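Local coordinates for protein RE68036p (PDB 1SQH) that has no established function but may act as an acyltransferase that uses glycine as acceptor, at residues 77-82 and 97-102; 69-74 and 103-108; 7-12 and 110-115; 127-132 and 293-298. One frame throughout, in Å; residues are numbered along the deposited sequence.

Interaction 1: 77-82 and 97-102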
loop_
_atom_site.group_PDB
_atom_site.type_symbol
_atom_site.label_atom_id
_atom_site.label_comp_id
_atom_site.label_asym_id
_atom_site.label_seq_id
_atom_site.Cartn_x
_atom_site.Cartn_y
_atom_site.Cartn_z
ATOM N N ARG A 77 -10.643 8.562 -19.029
ATOM C CA ARG A 77 -10.435 7.376 -19.860
ATOM C C ARG A 77 -9.323 7.474 -20.907
ATOM O O ARG A 77 -8.661 6.480 -21.201
ATOM C CB ARG A 77 -11.732 7.004 -20.579
ATOM C CG ARG A 77 -12.841 6.511 -19.677
ATOM C CD ARG A 77 -14.200 6.693 -20.353
ATOM N NE ARG A 77 -14.881 7.878 -19.845
ATOM C CZ ARG A 77 -15.802 7.849 -18.885
ATOM N NH1 ARG A 77 -16.162 6.693 -18.342
ATOM N NH2 ARG A 77 -16.337 8.980 -18.440
ATOM N N THR A 78 -9.107 8.652 -21.473
ATOM C CA THR A 78 -8.090 8.776 -22.507
ATOM C C THR A 78 -6.661 8.543 -22.018
ATOM O O THR A 78 -5.876 7.887 -22.704
ATOM C CB THR A 78 -8.151 10.158 -23.201
ATOM O OG1 THR A 78 -7.357 11.096 -22.468
ATOM C CG2 THR A 78 -9.576 10.664 -23.248
ATOM N N TRP A 79 -6.317 9.059 -20.841
ATOM C CA TRP A 79 -4.952 8.899 -20.318
ATOM C C TRP A 79 -4.886 8.243 -18.940
ATOM O O TRP A 79 -3.801 8.127 -18.360
ATOM C CB TRP A 79 -4.248 10.263 -20.222
ATOM C CG TRP A 79 -4.251 11.082 -21.485
ATOM C CD1 TRP A 79 -4.710 12.361 -21.630
ATOM C CD2 TRP A 79 -3.728 10.697 -22.762
ATOM N NE1 TRP A 79 -4.503 12.796 -22.916
ATOM C CE2 TRP A 79 -3.903 11.796 -23.632
ATOM C CE3 TRP A 79 -3.130 9.530 -23.254
ATOM C CZ2 TRP A 79 -3.498 11.760 -24.974
ATOM C CZ3 TRP A 79 -2.726 9.495 -24.593
ATOM C CH2 TRP A 79 -2.915 10.605 -25.434
ATOM N N GLY A 80 -6.043 7.839 -18.421
ATOM C CA GLY A 80 -6.102 7.218 -17.106
ATOM C C GLY A 80 -5.657 8.156 -15.992
ATOM O O GLY A 80 -5.286 7.714 -14.905
ATOM N N THR A 81 -5.713 9.455 -16.262
ATOM C CA THR A 81 -5.284 10.468 -15.297
ATOM C C THR A 81 -6.111 10.457 -14.012
ATOM O O THR A 81 -7.329 10.650 -14.033
ATOM C CB THR A 81 -5.326 11.890 -15.940
ATOM O OG1 THR A 81 -4.516 11.898 -17.124
ATOM C CG2 THR A 81 -4.782 12.938 -14.984
ATOM N N TYR A 82 -5.445 10.230 -12.883
ATOM C CA TYR A 82 -6.156 10.207 -11.622
ATOM C C TYR A 82 -5.280 10.651 -10.462
ATOM O O TYR A 82 -4.048 10.663 -10.534
ATOM C CB TYR A 82 -6.695 8.797 -11.344
ATOM C CG TYR A 82 -5.755 7.927 -10.545
ATOM C CD1 TYR A 82 -5.880 7.820 -9.160
ATOM C CD2 TYR A 82 -4.722 7.234 -11.167
ATOM C CE1 TYR A 82 -4.999 7.042 -8.413
ATOM C CE2 TYR A 82 -3.832 6.447 -10.426
ATOM C CZ TYR A 82 -3.979 6.357 -9.050
ATOM O OH TYR A 82 -3.105 5.572 -8.326
ATOM N N SER A 97 -0.818 8.840 -14.827
ATOM C CA SER A 97 -1.393 9.179 -16.116
ATOM C C SER A 97 -0.373 8.682 -17.119
ATOM O O SER A 97 0.825 8.675 -16.828
ATOM C CB SER A 97 -1.576 10.691 -16.282
ATOM O OG SER A 97 -2.069 10.965 -17.588
ATOM N N TRP A 98 -0.832 8.248 -18.285
ATOM C CA TRP A 98 0.108 7.767 -19.279
ATOM C C TRP A 98 0.163 8.643 -20.517
ATOM O O TRP A 98 0.496 8.172 -21.601
ATOM C CB TRP A 98 -0.190 6.306 -19.647
ATOM C CG TRP A 98 -1.556 6.026 -20.208
ATOM C CD1 TRP A 98 -2.011 6.329 -21.455
ATOM C CD2 TRP A 98 -2.617 5.325 -19.551
ATOM N NE1 TRP A 98 -3.290 5.857 -21.622
ATOM C CE2 TRP A 98 -3.687 5.237 -20.468
ATOM C CE3 TRP A 98 -2.765 4.758 -18.274
ATOM C CZ2 TRP A 98 -4.896 4.604 -20.149
ATOM C CZ3 TRP A 98 -3.973 4.124 -17.959
ATOM C CH2 TRP A 98 -5.021 4.056 -18.898
ATOM N N GLN A 99 -0.157 9.921 -20.349
ATOM C CA GLN A 99 -0.104 10.854 -21.462
ATOM C C GLN A 99 1.363 10.885 -21.904
ATOM O O GLN A 99 2.247 11.224 -21.121
ATOM C CB GLN A 99 -0.574 12.240 -21.017
ATOM C CG GLN A 99 -0.892 13.166 -22.177
ATOM C CD GLN A 99 -1.552 14.453 -21.733
ATOM O OE1 GLN A 99 -1.999 15.236 -22.561
ATOM N NE2 GLN A 99 -1.612 14.680 -20.421
ATOM N N PRO A 100 1.630 10.514 -23.167
ATOM C CA PRO A 100 2.927 10.430 -23.853
ATOM C C PRO A 100 3.956 11.559 -23.809
ATOM O O PRO A 100 5.110 11.336 -24.185
ATOM C CB PRO A 100 2.528 10.095 -25.290
ATOM C CG PRO A 100 1.292 9.287 -25.107
ATOM C CD PRO A 100 0.547 10.113 -24.082
ATOM N N ASP A 101 3.596 12.757 -23.369
ATOM C CA ASP A 101 4.607 13.816 -23.366
ATOM C C ASP A 101 4.527 14.798 -22.203
ATOM O O ASP A 101 3.869 15.837 -22.294
ATOM C CB ASP A 101 4.554 14.574 -24.698
ATOM C CG ASP A 101 5.526 15.738 -24.748
ATOM O OD1 ASP A 101 5.156 16.849 -24.303
ATOM O OD2 ASP A 101 6.663 15.535 -25.231
ATOM N N GLY A 102 5.209 14.464 -21.113
ATOM C CA GLY A 102 5.205 15.325 -19.943
ATOM C C GLY A 102 3.937 15.207 -19.116
ATOM O O GLY A 102 3.835 15.791 -18.035
#
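Trp79 and Trp98 bring together the two ends of a β-hairpin, just beyond strands 82-87 and 91-96 of an acetyltransferase-like fold, where the short helix 76-79 stops at Gly80. Among the hydrogen bonds, Trp98 N donates to Trp79 O at 3.0 Å and 165°, next to the backbone pairing of Tyr82 with Phe96. Ser97 OG, placed anti to its backbone N (chi1 177°), lies 2.7 Å from Thr81 OG1 and makes a weaker approach to Trp79 O; one proton cannot serve both. Thr81 OG1 is also bonded to Glu105. CH-π contacts form the second group. One face of the Trp98 indole is turned to the backbone: Trp79 O lies over its centre, with Trp79 CA 3.9 Å from the five-membered ring centroid and Gly80 CA, at a positive phi, 4.0 Å from the six-membered one. Tyr25 and Lys28 of helix 15-29 also meet this indole. In turn Gln99 CG sits over the five-membered ring of Trp79, 3.6 Å from its centroid, while Thr78 OG1 lies over the opposite face. Apolar packing completes the set: at the far end of the Trp79 indole, Pro100 CD touches CZ3 at 3.4 Å.

Interaction 2: 69-74 and 103-108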
loop_
_atom_site.group_PDB
_atom_site.type_symbol
_atom_site.label_atom_id
_atom_site.label_comp_id
_atom_site.label_asym_id
_atom_site.label_seq_id
_atom_site.Cartn_x
_atom_site.Cartn_y
_atom_site.Cartn_z
ATOM N N TYR A 69 -9.941 11.165 -7.897
ATOM C CA TYR A 69 -10.304 12.368 -8.644
ATOM C C TYR A 69 -9.677 12.375 -10.031
ATOM O O TYR A 69 -8.764 11.610 -10.309
ATOM C CB TYR A 69 -9.815 13.637 -7.929
ATOM C CG TYR A 69 -10.277 13.817 -6.506
ATOM C CD1 TYR A 69 -9.659 13.135 -5.460
ATOM C CD2 TYR A 69 -11.310 14.697 -6.200
ATOM C CE1 TYR A 69 -10.060 13.332 -4.135
ATOM C CE2 TYR A 69 -11.723 14.900 -4.884
ATOM C CZ TYR A 69 -11.094 14.220 -3.859
ATOM O OH TYR A 69 -11.482 14.429 -2.556
ATOM N N THR A 70 -10.176 13.240 -10.909
ATOM C CA THR A 70 -9.582 13.378 -12.229
ATOM C C THR A 70 -9.758 14.820 -12.644
ATOM O O THR A 70 -10.466 15.567 -11.978
ATOM C CB THR A 70 -10.228 12.475 -13.295
ATOM O OG1 THR A 70 -9.422 12.525 -14.479
ATOM C CG2 THR A 70 -11.634 12.950 -13.641
ATOM N N HIS A 71 -9.100 15.210 -13.733
ATOM C CA HIS A 71 -9.191 16.577 -14.236
ATOM C C HIS A 71 -10.663 16.880 -14.538
ATOM O O HIS A 71 -11.281 16.240 -15.395
ATOM C CB HIS A 71 -8.332 16.715 -15.496
ATOM C CG HIS A 71 -8.114 18.131 -15.936
ATOM N ND1 HIS A 71 -9.147 19.028 -16.101
ATOM C CD2 HIS A 71 -6.982 18.792 -16.282
ATOM C CE1 HIS A 71 -8.663 20.180 -16.532
ATOM N NE2 HIS A 71 -7.352 20.062 -16.651
ATOM N N ARG A 72 -11.218 17.850 -13.818
ATOM C CA ARG A 72 -12.622 18.242 -13.965
ATOM C C ARG A 72 -13.043 18.546 -15.406
ATOM O O ARG A 72 -14.220 18.419 -15.749
ATOM C CB ARG A 72 -12.914 19.443 -13.052
ATOM C CG ARG A 72 -14.331 20.011 -13.134
ATOM C CD ARG A 72 -14.682 20.753 -11.850
ATOM N NE ARG A 72 -15.080 19.815 -10.803
ATOM C CZ ARG A 72 -15.023 20.063 -9.499
ATOM N NH1 ARG A 72 -14.579 21.229 -9.060
ATOM N NH2 ARG A 72 -15.412 19.139 -8.626
ATOM N N ARG A 73 -12.087 18.929 -16.247
ATOM C CA ARG A 73 -12.378 19.231 -17.640
ATOM C C ARG A 73 -11.627 18.289 -18.577
ATOM O O ARG A 73 -11.243 18.675 -19.680
ATOM C CB ARG A 73 -11.992 20.674 -17.963
ATOM C CG ARG A 73 -12.607 21.705 -17.035
ATOM C CD ARG A 73 -12.390 23.103 -17.588
ATOM N NE ARG A 73 -10.983 23.341 -17.899
ATOM C CZ ARG A 73 -10.035 23.491 -16.984
ATOM N NH1 ARG A 73 -10.344 23.436 -15.693
ATOM N NH2 ARG A 73 -8.774 23.680 -17.359
ATOM N N GLY A 74 -11.413 17.056 -18.131
ATOM C CA GLY A 74 -10.721 16.081 -18.956
ATOM C C GLY A 74 -11.443 14.750 -18.902
ATOM O O GLY A 74 -12.384 14.590 -18.123
ATOM N N ALA A 103 2.966 14.455 -19.624
ATOM C CA ALA A 103 1.708 14.264 -18.919
ATOM C C ALA A 103 1.152 15.607 -18.445
ATOM O O ALA A 103 0.939 15.821 -17.248
ATOM C CB ALA A 103 1.919 13.329 -17.731
ATOM N N ALA A 104 0.919 16.507 -19.396
ATOM C CA ALA A 104 0.398 17.839 -19.098
ATOM C C ALA A 104 -0.863 17.805 -18.224
ATOM O O ALA A 104 -0.935 18.469 -17.177
ATOM C CB ALA A 104 0.111 18.572 -20.401
ATOM N N GLU A 105 -1.849 17.026 -18.656
ATOM C CA GLU A 105 -3.110 16.906 -17.937
ATOM C C GLU A 105 -2.913 16.627 -16.452
ATOM O O GLU A 105 -3.563 17.239 -15.608
ATOM C CB GLU A 105 -3.960 15.799 -18.560
ATOM C CG GLU A 105 -5.301 15.589 -17.886
ATOM C CD GLU A 105 -6.205 14.681 -18.689
ATOM O OE1 GLU A 105 -6.755 15.154 -19.708
ATOM O OE2 GLU A 105 -6.358 13.497 -18.312
ATOM N N LEU A 106 -2.010 15.705 -16.141
ATOM C CA LEU A 106 -1.736 15.351 -14.756
ATOM C C LEU A 106 -1.181 16.535 -13.962
ATOM O O LEU A 106 -1.727 16.899 -12.922
ATOM C CB LEU A 106 -0.743 14.187 -14.687
ATOM C CG LEU A 106 -0.157 13.865 -13.302
ATOM C CD1 LEU A 106 -1.258 13.409 -12.364
ATOM C CD2 LEU A 106 0.913 12.789 -13.434
ATOM N N TRP A 107 -0.100 17.130 -14.456
ATOM C CA TRP A 107 0.519 18.247 -13.764
ATOM C C TRP A 107 -0.395 19.451 -13.679
ATOM O O TRP A 107 -0.267 20.278 -12.770
ATOM C CB TRP A 107 1.842 18.613 -14.430
ATOM C CG TRP A 107 2.875 17.569 -14.188
ATOM C CD1 TRP A 107 3.413 16.714 -15.102
ATOM C CD2 TRP A 107 3.452 17.225 -12.923
ATOM N NE1 TRP A 107 4.294 15.852 -14.483
ATOM C CE2 TRP A 107 4.335 16.146 -13.146
ATOM C CE3 TRP A 107 3.306 17.724 -11.620
ATOM C CZ2 TRP A 107 5.075 15.556 -12.106
ATOM C CZ3 TRP A 107 4.040 17.134 -10.584
ATOM C CH2 TRP A 107 4.911 16.064 -10.838
ATOM N N GLU A 108 -1.321 19.557 -14.621
ATOM C CA GLU A 108 -2.271 20.656 -14.581
ATOM C C GLU A 108 -3.069 20.414 -13.298
ATOM O O GLU A 108 -3.339 21.338 -12.523
ATOM C CB GLU A 108 -3.181 20.598 -15.805
ATOM C CG GLU A 108 -3.966 21.857 -16.071
ATOM C CD GLU A 108 -4.538 21.868 -17.473
ATOM O OE1 GLU A 108 -3.744 21.751 -18.431
ATOM O OE2 GLU A 108 -5.775 21.987 -17.618
#
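His71 and Glu108 form a polar surface contact, a His-carboxylate hydrogen bond joining the end of strand 67-71 to the first turns of helix 104-112 in the acetyltransferase-like fold. The histidine opens a type I β-turn, closed by Gly74 N donating to His71 O at 2.9 Å. Its CG is anti to the backbone N (chi1 -168°), and the ring points its NE2 edge at Glu108. NE2 donates to Glu108 OE2 at 2.7 Å, nearly straight at 174°. The carboxylate oxygen lies in the ring plane, yet the ring meets it from above the carboxylate plane, 52° out. On the other side of the imidazole, ND1 accepts from Arg73 N at 2.9 Å, so both ring nitrogens are engaged and the proton belongs on NE2. Arg73 bends back within the turn until its guanidinium face lies over His71 CE1, and its NH2 makes a long salt bridge of 3.5 Å to the same Glu108 OE2. One carboxylate oxygen is thereby shared by a histidine and an arginine. Glu105 OE2 is bonded to Thr81 OG1, outside the pair, while its CG packs 4.0 Å from His71 CD2, and Glu105 O approaches that CD2 edgewise at 3.8 Å.

Interaction 3: 7-12 and 110-115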
loop_
_atom_site.group_PDB
_atom_site.type_symbol
_atom_site.label_atom_id
_atom_site.label_comp_id
_atom_site.label_asym_id
_atom_site.label_seq_id
_atom_site.Cartn_x
_atom_site.Cartn_y
_atom_site.Cartn_z
ATOM N N GLY A 7 -15.617 24.241 -9.318
ATOM C CA GLY A 7 -14.778 23.987 -8.109
ATOM C C GLY A 7 -13.332 23.659 -8.443
ATOM O O GLY A 7 -12.812 24.100 -9.471
ATOM N N ASP A 8 -12.687 22.878 -7.578
ATOM C CA ASP A 8 -11.287 22.492 -7.765
ATOM C C ASP A 8 -11.068 21.804 -9.110
ATOM O O ASP A 8 -11.973 21.168 -9.638
ATOM C CB ASP A 8 -10.852 21.548 -6.636
ATOM C CG ASP A 8 -9.344 21.368 -6.572
ATOM O OD1 ASP A 8 -8.665 22.216 -5.945
ATOM O OD2 ASP A 8 -8.840 20.384 -7.161
ATOM N N ILE A 9 -9.864 21.920 -9.658
ATOM C CA ILE A 9 -9.563 21.291 -10.936
ATOM C C ILE A 9 -9.722 19.762 -10.843
ATOM O O ILE A 9 -9.813 19.064 -11.861
ATOM C CB ILE A 9 -8.140 21.646 -11.396
ATOM C CG1 ILE A 9 -7.902 21.132 -12.816
ATOM C CG2 ILE A 9 -7.128 21.078 -10.426
ATOM C CD1 ILE A 9 -6.592 21.606 -13.401
ATOM N N LEU A 10 -9.757 19.251 -9.617
ATOM C CA LEU A 10 -9.937 17.826 -9.391
ATOM C C LEU A 10 -11.418 17.539 -9.151
ATOM O O LEU A 10 -12.051 18.171 -8.309
ATOM C CB LEU A 10 -9.121 17.363 -8.175
ATOM C CG LEU A 10 -7.592 17.341 -8.294
ATOM C CD1 LEU A 10 -6.978 16.894 -6.984
ATOM C CD2 LEU A 10 -7.177 16.404 -9.430
ATOM N N ARG A 11 -11.974 16.592 -9.899
ATOM C CA ARG A 11 -13.376 16.237 -9.732
ATOM C C ARG A 11 -13.493 14.825 -9.193
ATOM O O ARG A 11 -12.941 13.885 -9.766
ATOM C CB ARG A 11 -14.144 16.306 -11.050
ATOM C CG ARG A 11 -15.625 16.031 -10.830
ATOM C CD ARG A 11 -16.395 15.718 -12.099
ATOM N NE ARG A 11 -16.311 14.313 -12.500
ATOM C CZ ARG A 11 -15.415 13.837 -13.354
ATOM N NH1 ARG A 11 -14.518 14.660 -13.893
ATOM N NH2 ARG A 11 -15.438 12.555 -13.701
ATOM N N PRO A 12 -14.240 14.652 -8.098
ATOM C CA PRO A 12 -14.420 13.334 -7.486
ATOM C C PRO A 12 -15.120 12.330 -8.394
ATOM O O PRO A 12 -16.216 12.585 -8.896
ATOM C CB PRO A 12 -15.232 13.650 -6.235
ATOM C CG PRO A 12 -16.082 14.813 -6.676
ATOM C CD PRO A 12 -15.077 15.665 -7.426
ATOM N N LEU A 110 -2.179 18.449 -10.519
ATOM C CA LEU A 110 -1.368 18.584 -9.314
ATOM C C LEU A 110 -0.985 20.015 -8.967
ATOM O O LEU A 110 -0.906 20.362 -7.796
ATOM C CB LEU A 110 -0.106 17.713 -9.424
ATOM C CG LEU A 110 -0.263 16.184 -9.507
ATOM C CD1 LEU A 110 1.125 15.552 -9.497
ATOM C CD2 LEU A 110 -1.082 15.647 -8.336
ATOM N N GLU A 111 -0.762 20.843 -9.983
ATOM C CA GLU A 111 -0.365 22.230 -9.766
ATOM C C GLU A 111 -1.532 23.181 -9.473
ATOM O O GLU A 111 -1.401 24.097 -8.663
ATOM C CB GLU A 111 0.422 22.734 -10.980
ATOM C CG GLU A 111 1.649 21.899 -11.301
ATOM C CD GLU A 111 2.311 22.299 -12.612
ATOM O OE1 GLU A 111 1.572 22.585 -13.580
ATOM O OE2 GLU A 111 3.562 22.308 -12.679
ATOM N N GLN A 112 -2.677 22.957 -10.113
ATOM C CA GLN A 112 -3.830 23.834 -9.921
ATOM C C GLN A 112 -4.768 23.495 -8.778
ATOM O O GLN A 112 -5.614 24.313 -8.412
ATOM C CB GLN A 112 -4.653 23.918 -11.208
ATOM C CG GLN A 112 -4.035 24.794 -12.285
ATOM C CD GLN A 112 -4.894 24.851 -13.529
ATOM O OE1 GLN A 112 -6.091 25.121 -13.454
ATOM N NE2 GLN A 112 -4.286 24.596 -14.683
ATOM N N THR A 113 -4.629 22.302 -8.215
ATOM C CA THR A 113 -5.501 21.869 -7.131
ATOM C C THR A 113 -5.121 22.484 -5.789
ATOM O O THR A 113 -4.004 22.970 -5.600
ATOM C CB THR A 113 -5.473 20.322 -6.979
ATOM O OG1 THR A 113 -6.429 19.912 -5.990
ATOM C CG2 THR A 113 -4.078 19.849 -6.561
ATOM N N GLN A 114 -6.065 22.455 -4.861
ATOM C CA GLN A 114 -5.835 22.976 -3.522
ATOM C C GLN A 114 -6.333 21.938 -2.525
ATOM O O GLN A 114 -6.560 22.247 -1.359
ATOM C CB GLN A 114 -6.593 24.287 -3.317
ATOM C CG GLN A 114 -6.261 25.359 -4.337
ATOM C CD GLN A 114 -7.004 26.644 -4.062
ATOM O OE1 GLN A 114 -8.240 26.667 -4.028
ATOM N NE2 GLN A 114 -6.256 27.727 -3.858
ATOM N N LEU A 115 -6.516 20.707 -2.995
ATOM C CA LEU A 115 -6.989 19.642 -2.118
ATOM C C LEU A 115 -5.817 18.924 -1.453
ATOM O O LEU A 115 -6.012 18.163 -0.505
ATOM C CB LEU A 115 -7.830 18.632 -2.905
ATOM C CG LEU A 115 -8.990 19.167 -3.750
ATOM C CD1 LEU A 115 -9.799 17.987 -4.288
ATOM C CD2 LEU A 115 -9.877 20.073 -2.919
#
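Asp8 OD2 is gripped by two donors, Thr113 OG1 at 2.7 Å and Leu10 N at 2.9 Å. The hydroxyl reaches it on the syn side and the amide on the anti side, each somewhat out of the carboxylate plane. The second oxygen is held as well: OD1 accepts from Gln114 N at 2.8 Å through its syn lone pair. With three bonds on two oxygens, the carboxylate has little freedom to rotate. The bond to CB points toward the other segment, and CG stands anti to the backbone N (chi1 -166°). Two small motifs interlock here. The bond from Leu10 N makes an Asx turn that leads into strand 10-12, an outermost strand of the large mixed sheet, and Thr113, the first residue past helix 104-112, forms an ST turn by accepting from Leu115 N at 3.1 Å. Thr113 OG1 therefore donates to Asp8 while accepting from its own chain, and so belongs to both the ST turn and the bond to the aspartate. Apolar atoms flank this network. Leu115 meets the aspartate tip to tip, its CG 3.6 Å from Asp8 CG, and its CD1 reaches Leu10 CB at 4.0 Å. Ile9, which also touches His71, crosses Gln112 at about a right angle. Its CD1 lies 3.7 Å from Gln112 CB, and its CG2 lies 3.6 Å from Thr113 N.

Interaction 4: 127-132 and 293-298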
loop_
_atom_site.group_PDB
_atom_site.type_symbol
_atom_site.label_atom_id
_atom_site.label_comp_id
_atom_site.label_asym_id
_atom_site.label_seq_id
_atom_site.Cartn_x
_atom_site.Cartn_y
_atom_site.Cartn_z
ATOM N N VAL A 127 5.202 6.934 -6.067
ATOM C CA VAL A 127 5.457 7.918 -7.122
ATOM C C VAL A 127 6.398 7.378 -8.183
ATOM O O VAL A 127 7.493 6.904 -7.864
ATOM C CB VAL A 127 6.101 9.214 -6.572
ATOM C CG1 VAL A 127 6.117 10.276 -7.665
ATOM C CG2 VAL A 127 5.358 9.699 -5.341
ATOM N N ASP A 128 5.967 7.461 -9.440
ATOM C CA ASP A 128 6.769 6.988 -10.566
ATOM C C ASP A 128 8.056 7.803 -10.636
ATOM O O ASP A 128 8.052 9.009 -10.361
ATOM C CB ASP A 128 5.988 7.150 -11.869
ATOM C CG ASP A 128 6.702 6.548 -13.054
ATOM O OD1 ASP A 128 6.429 5.372 -13.384
ATOM O OD2 ASP A 128 7.549 7.248 -13.648
ATOM N N LEU A 129 9.157 7.156 -10.998
ATOM C CA LEU A 129 10.439 7.850 -11.079
ATOM C C LEU A 129 10.410 9.068 -12.005
ATOM O O LEU A 129 11.188 10.003 -11.831
ATOM C CB LEU A 129 11.531 6.881 -11.536
ATOM C CG LEU A 129 11.802 5.760 -10.529
ATOM C CD1 LEU A 129 12.808 4.770 -11.097
ATOM C CD2 LEU A 129 12.307 6.369 -9.228
ATOM N N GLY A 130 9.507 9.059 -12.979
ATOM C CA GLY A 130 9.434 10.170 -13.906
ATOM C C GLY A 130 8.671 11.373 -13.388
ATOM O O GLY A 130 8.635 12.412 -14.050
ATOM N N PHE A 131 8.054 11.237 -12.217
ATOM C CA PHE A 131 7.292 12.333 -11.628
ATOM C C PHE A 131 7.986 12.867 -10.384
ATOM O O PHE A 131 7.658 13.952 -9.905
ATOM C CB PHE A 131 5.881 11.884 -11.206
ATOM C CG PHE A 131 5.026 11.358 -12.327
ATOM C CD1 PHE A 131 5.016 11.973 -13.577
ATOM C CD2 PHE A 131 4.186 10.266 -12.111
ATOM C CE1 PHE A 131 4.171 11.506 -14.609
ATOM C CE2 PHE A 131 3.337 9.790 -13.125
ATOM C CZ PHE A 131 3.330 10.412 -14.377
ATOM N N CYS A 132 8.945 12.111 -9.862
ATOM C CA CYS A 132 9.636 12.506 -8.644
ATOM C C CYS A 132 10.275 13.897 -8.595
ATOM O O CYS A 132 9.961 14.686 -7.701
ATOM C CB CYS A 132 10.683 11.450 -8.274
ATOM S SG CYS A 132 9.972 9.878 -7.686
ATOM N N VAL A 293 10.391 0.389 -9.445
ATOM C CA VAL A 293 11.061 1.211 -8.445
ATOM C C VAL A 293 10.261 2.502 -8.369
ATOM O O VAL A 293 10.080 3.185 -9.374
ATOM C CB VAL A 293 12.512 1.549 -8.834
ATOM C CG1 VAL A 293 13.117 2.484 -7.794
ATOM C CG2 VAL A 293 13.330 0.270 -8.954
ATOM N N ASN A 294 9.772 2.815 -7.177
ATOM C CA ASN A 294 8.972 4.009 -6.952
ATOM C C ASN A 294 9.491 4.723 -5.727
ATOM O O ASN A 294 10.263 4.161 -4.952
ATOM C CB ASN A 294 7.513 3.623 -6.706
ATOM C CG ASN A 294 6.675 3.627 -7.973
ATOM O OD1 ASN A 294 7.201 3.531 -9.087
ATOM N ND2 ASN A 294 5.356 3.722 -7.806
ATOM N N GLU A 295 9.067 5.964 -5.546
ATOM C CA GLU A 295 9.487 6.701 -4.367
ATOM C C GLU A 295 8.295 7.030 -3.483
ATOM O O GLU A 295 7.166 7.166 -3.952
ATOM C CB GLU A 295 10.228 7.997 -4.749
ATOM C CG GLU A 295 11.736 7.828 -4.892
ATOM C CD GLU A 295 12.459 9.127 -5.226
ATOM O OE1 GLU A 295 12.198 10.152 -4.566
ATOM O OE2 GLU A 295 13.302 9.126 -6.143
ATOM N N TRP A 296 8.559 7.093 -2.185
ATOM C CA TRP A 296 7.557 7.475 -1.206
ATOM C C TRP A 296 8.138 8.808 -0.744
ATOM O O TRP A 296 9.225 8.855 -0.167
ATOM C CB TRP A 296 7.515 6.476 -0.061
ATOM C CG TRP A 296 6.260 5.656 -0.036
ATOM C CD1 TRP A 296 5.228 5.768 0.853
ATOM C CD2 TRP A 296 5.908 4.589 -0.931
ATOM N NE1 TRP A 296 4.255 4.836 0.570
ATOM C CE2 TRP A 296 4.647 4.101 -0.520
ATOM C CE3 TRP A 296 6.535 4.001 -2.041
ATOM C CZ2 TRP A 296 3.998 3.040 -1.182
ATOM C CZ3 TRP A 296 5.882 2.941 -2.703
ATOM C CH2 TRP A 296 4.629 2.478 -2.264
ATOM N N ILE A 297 7.437 9.895 -1.035
ATOM C CA ILE A 297 7.946 11.207 -0.674
ATOM C C ILE A 297 7.187 11.829 0.482
ATOM O O ILE A 297 6.052 12.283 0.321
ATOM C CB ILE A 297 7.889 12.154 -1.876
ATOM C CG1 ILE A 297 8.581 11.497 -3.081
ATOM C CG2 ILE A 297 8.558 13.462 -1.528
ATOM C CD1 ILE A 297 8.578 12.336 -4.350
ATOM N N LYS A 298 7.815 11.835 1.652
ATOM C CA LYS A 298 7.205 12.416 2.837
ATOM C C LYS A 298 7.590 13.892 2.925
ATOM O O LYS A 298 8.774 14.229 3.022
ATOM C CB LYS A 298 7.686 11.666 4.082
ATOM C CG LYS A 298 7.320 12.300 5.415
ATOM C CD LYS A 298 5.820 12.434 5.615
ATOM C CE LYS A 298 5.526 12.989 7.006
ATOM N NZ LYS A 298 4.111 13.416 7.187
HETATM O O HOH W 1 5.012 3.805 -11.571
HETATM O O HOH W 2 9.416 4.372 -11.868
#
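Cys132 lays its sulfur against the side chain of Glu295: SG, anti to its own carbonyl carbon and beside the backbone N (chi1 -71°), stands 3.5 Å from Glu295 CB and almost as near the carboxyl carbon. Cys132 lies in the first turn of helix 129-141 and Glu295 on strand 289-299, which runs antiparallel to strand 123-128 in the mixed sheet. Val127 and Glu295 form a hydrogen-bonded pair: Val127 N donates to Glu295 O at 2.9 Å, and Glu295 N returns a bond to Val127 O at 3.0 Å. Helix 129-141 follows, with Asp128 as its N-cap, and OD2 of that residue accepts from Gly130 N at 2.7 Å, on the anti side. Beyond the pair one water joins the backbones, accepting from Leu129 N at 2.9 Å and donating to Val293 O at 2.8 Å; a second links side chains, donating to Asp128 OD1 and, weakly, to Asn294 OD1. Leu129 slants across Val293 beside the first of these waters, its CD1 3.9 Å from Val293 CB. Next to Cys132, Ile297 CD1 packs at 4.3 Å from Val127 CG2. The glutamate is buried but compensated: OE1 pairs with Lys136 of the same helix, and OE2 is bonded to Gln151 on the neighbouring strand. The lysine probably stabilises the charged carboxylate, so helix and sheet are joined by polar pairing as well as by packing around the sulfur.

In the fold
Three of the four contacts nest. From the N terminus, segment 7-12 waits until 110-115 for its partner, so interaction 3 closes the outermost loop and joins an outermost strand to the end of helix 104-112. Inside it, interaction 2 closes a shorter loop from 69-74 to the start of that helix, and interaction 1, innermost, closes the hairpin of strands 82-87 and 91-96. Interactions 1 and 2 touch, as do 2 and 3 through backbone pairing of neighbouring strands. Interaction 4 opens only afterwards, in series: 127-132 pairs with 293-298 across a long excursion, joining the N-terminal part of the sheet to the C-terminal part of the chain. Phe131 packs on interactions 1 and 2.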